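Local coordinates for protein adenylate kinase (Thermus thermophilus, PDB 3CM0) that probably catalyses the reversible transfer of the terminal phosphate between ATP and AMP, yielding two ADP and helping to balance the cell's adenine nucleotides, at residues Y157-R161 and G162-R166. Residues are numbered along the deposited sequence; the frame is centred on the assembly and turned at random.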
loop_
_atom_site.group_PDB
_atom_site.type_symbol
_atom_site.label_atom_id
_atom_site.label_comp_id
_atom_site.label_asym_id
_atom_site.label_seq_id
_atom_site.Cartn_x
_atom_site.Cartn_y
_atom_site.Cartn_z
ATOM N N TYR A 157 -0.933 -14.398 -5.015
ATOM C CA TYR A 157 -0.230 -14.821 -3.799
ATOM C C TYR A 157 -1.163 -14.798 -2.587
ATOM O O TYR A 157 -1.248 -15.754 -1.794
ATOM C CB TYR A 157 0.929 -13.867 -3.547
ATOM C CG TYR A 157 1.715 -14.206 -2.318
ATOM C CD1 TYR A 157 2.718 -15.176 -2.354
ATOM C CD2 TYR A 157 1.471 -13.553 -1.110
ATOM C CE1 TYR A 157 3.470 -15.485 -1.209
ATOM C CE2 TYR A 157 2.214 -13.872 0.050
ATOM C CZ TYR A 157 3.209 -14.830 -0.016
ATOM O OH TYR A 157 3.952 -15.106 1.108
ATOM N N TYR A 158 -1.907 -13.701 -2.439
ATOM C CA TYR A 158 -2.795 -13.612 -1.290
ATOM C C TYR A 158 -4.086 -14.403 -1.440
ATOM O O TYR A 158 -4.595 -14.924 -0.454
ATOM C CB TYR A 158 -3.095 -12.131 -0.980
ATOM C CG TYR A 158 -1.850 -11.425 -0.496
ATOM C CD1 TYR A 158 -1.199 -11.866 0.683
ATOM C CD2 TYR A 158 -1.328 -10.321 -1.174
ATOM C CE1 TYR A 158 -0.062 -11.189 1.159
ATOM C CE2 TYR A 158 -0.204 -9.655 -0.699
ATOM C CZ TYR A 158 0.417 -10.081 0.458
ATOM O OH TYR A 158 1.528 -9.398 0.946
ATOM N N GLU A 159 -4.630 -14.483 -2.654
ATOM C CA GLU A 159 -5.842 -15.276 -2.862
ATOM C C GLU A 159 -5.571 -16.777 -2.542
ATOM O O GLU A 159 -6.412 -17.467 -1.944
ATOM C CB GLU A 159 -6.327 -15.102 -4.318
ATOM C CG GLU A 159 -7.677 -15.780 -4.591
ATOM C CD GLU A 159 -8.234 -15.425 -5.958
ATOM O OE1 GLU A 159 -8.462 -14.223 -6.219
ATOM O OE2 GLU A 159 -8.445 -16.349 -6.771
ATOM N N ALA A 160 -4.376 -17.255 -2.885
ATOM C CA ALA A 160 -4.030 -18.669 -2.627
ATOM C C ALA A 160 -4.019 -18.960 -1.123
ATOM O O ALA A 160 -4.196 -20.093 -0.682
ATOM C CB ALA A 160 -2.680 -18.983 -3.229
ATOM N N ARG A 161 -3.798 -17.919 -0.329
ATOM C CA ARG A 161 -3.749 -18.074 1.116
ATOM C C ARG A 161 -5.038 -17.738 1.824
ATOM O O ARG A 161 -5.095 -17.745 3.057
ATOM C CB ARG A 161 -2.604 -17.212 1.671
ATOM C CG ARG A 161 -1.259 -17.765 1.313
ATOM C CD ARG A 161 -0.120 -16.747 1.311
ATOM N NE ARG A 161 1.156 -17.441 1.068
ATOM C CZ ARG A 161 1.586 -17.885 -0.114
ATOM N NH1 ARG A 161 0.878 -17.705 -1.234
ATOM N NH2 ARG A 161 2.707 -18.583 -0.167
ATOM N N GLY A 162 -6.062 -17.437 1.040
ATOM C CA GLY A 162 -7.369 -17.099 1.575
ATOM C C GLY A 162 -7.493 -15.797 2.345
ATOM O O GLY A 162 -8.480 -15.615 3.071
ATOM N N VAL A 163 -6.546 -14.874 2.146
ATOM C CA VAL A 163 -6.554 -13.622 2.878
ATOM C C VAL A 163 -6.930 -12.396 2.039
ATOM O O VAL A 163 -6.983 -11.274 2.563
ATOM C CB VAL A 163 -5.174 -13.355 3.608
ATOM C CG1 VAL A 163 -4.863 -14.483 4.608
ATOM C CG2 VAL A 163 -4.024 -13.210 2.588
ATOM N N LEU A 164 -7.222 -12.610 0.756
ATOM C CA LEU A 164 -7.585 -11.466 -0.105
ATOM C C LEU A 164 -9.044 -11.089 0.172
ATOM O O LEU A 164 -9.928 -11.953 0.221
ATOM C CB LEU A 164 -7.405 -11.845 -1.580
ATOM C CG LEU A 164 -7.601 -10.716 -2.606
ATOM C CD1 LEU A 164 -6.395 -9.750 -2.449
ATOM C CD2 LEU A 164 -7.597 -11.313 -4.070
ATOM N N LYS A 165 -9.286 -9.799 0.347
ATOM C CA LYS A 165 -10.629 -9.280 0.615
ATOM C C LYS A 165 -10.934 -8.296 -0.510
ATOM O O LYS A 165 -10.450 -7.157 -0.506
ATOM C CB LYS A 165 -10.659 -8.512 1.961
ATOM C CG LYS A 165 -10.100 -9.270 3.141
ATOM C CD LYS A 165 -10.959 -10.447 3.466
ATOM C CE LYS A 165 -10.415 -11.210 4.676
ATOM N NZ LYS A 165 -11.250 -12.437 4.916
ATOM N N ARG A 166 -11.697 -8.756 -1.501
ATOM C CA ARG A 166 -12.062 -7.909 -2.625
ATOM C C ARG A 166 -13.217 -7.064 -2.145
ATOM O O ARG A 166 -14.215 -7.577 -1.603
ATOM C CB ARG A 166 -12.488 -8.774 -3.821
ATOM C CG ARG A 166 -11.362 -9.629 -4.374
ATOM C CD ARG A 166 -11.930 -10.659 -5.376
ATOM N NE ARG A 166 -10.899 -11.522 -5.932
ATOM C CZ ARG A 166 -10.087 -11.202 -6.938
ATOM N NH1 ARG A 166 -10.169 -10.017 -7.533
ATOM N NH2 ARG A 166 -9.183 -12.092 -7.360
#
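Helix 137-160 ends in a Schellman motif: Val-163 N reaches back to Tyr-158 O (3.3 Å) and Gly-162 N to Glu-159 O (3.0 Å), while Gly-162, at a positive phi of 68°, turns the chain into strand 164-168. Tyr-158 O also accepts from Arg-161 N, the two donors approaching from opposite faces of its carbonyl plane. How a helix hands over to an edge strand of the parallel P-loop kinase sheet is well illustrated here, since Val-163 and Leu-164 pack against Tyr-158 and Glu-159 where the chain turns back. Val-163 CG2 lies 3.7 Å from Tyr-158 CD1, obliquely to the ring, and Val-109 of the adjacent strand touches both residues. Tyr-158 is buried, its side chain close to Pro-86, a predicted AMP-binding residue. On the outer side, Glu-159 has CG anti to its backbone N (chi1 -174°) and an extended chain beyond it, which together carry the carboxylate past Leu-164 to Arg-166; the two charged groups form a salt bridge with their planes 65° apart. Arg-166 NH1 forms a second salt bridge, to Glu-113. Leu-164 CD2 lies over one face of the guanidinium, toward its rim, and Glu-159 OE1 meets Arg-166 NH2 at the edge, at 2.5 Å and nearly along the carboxylate C-O axis.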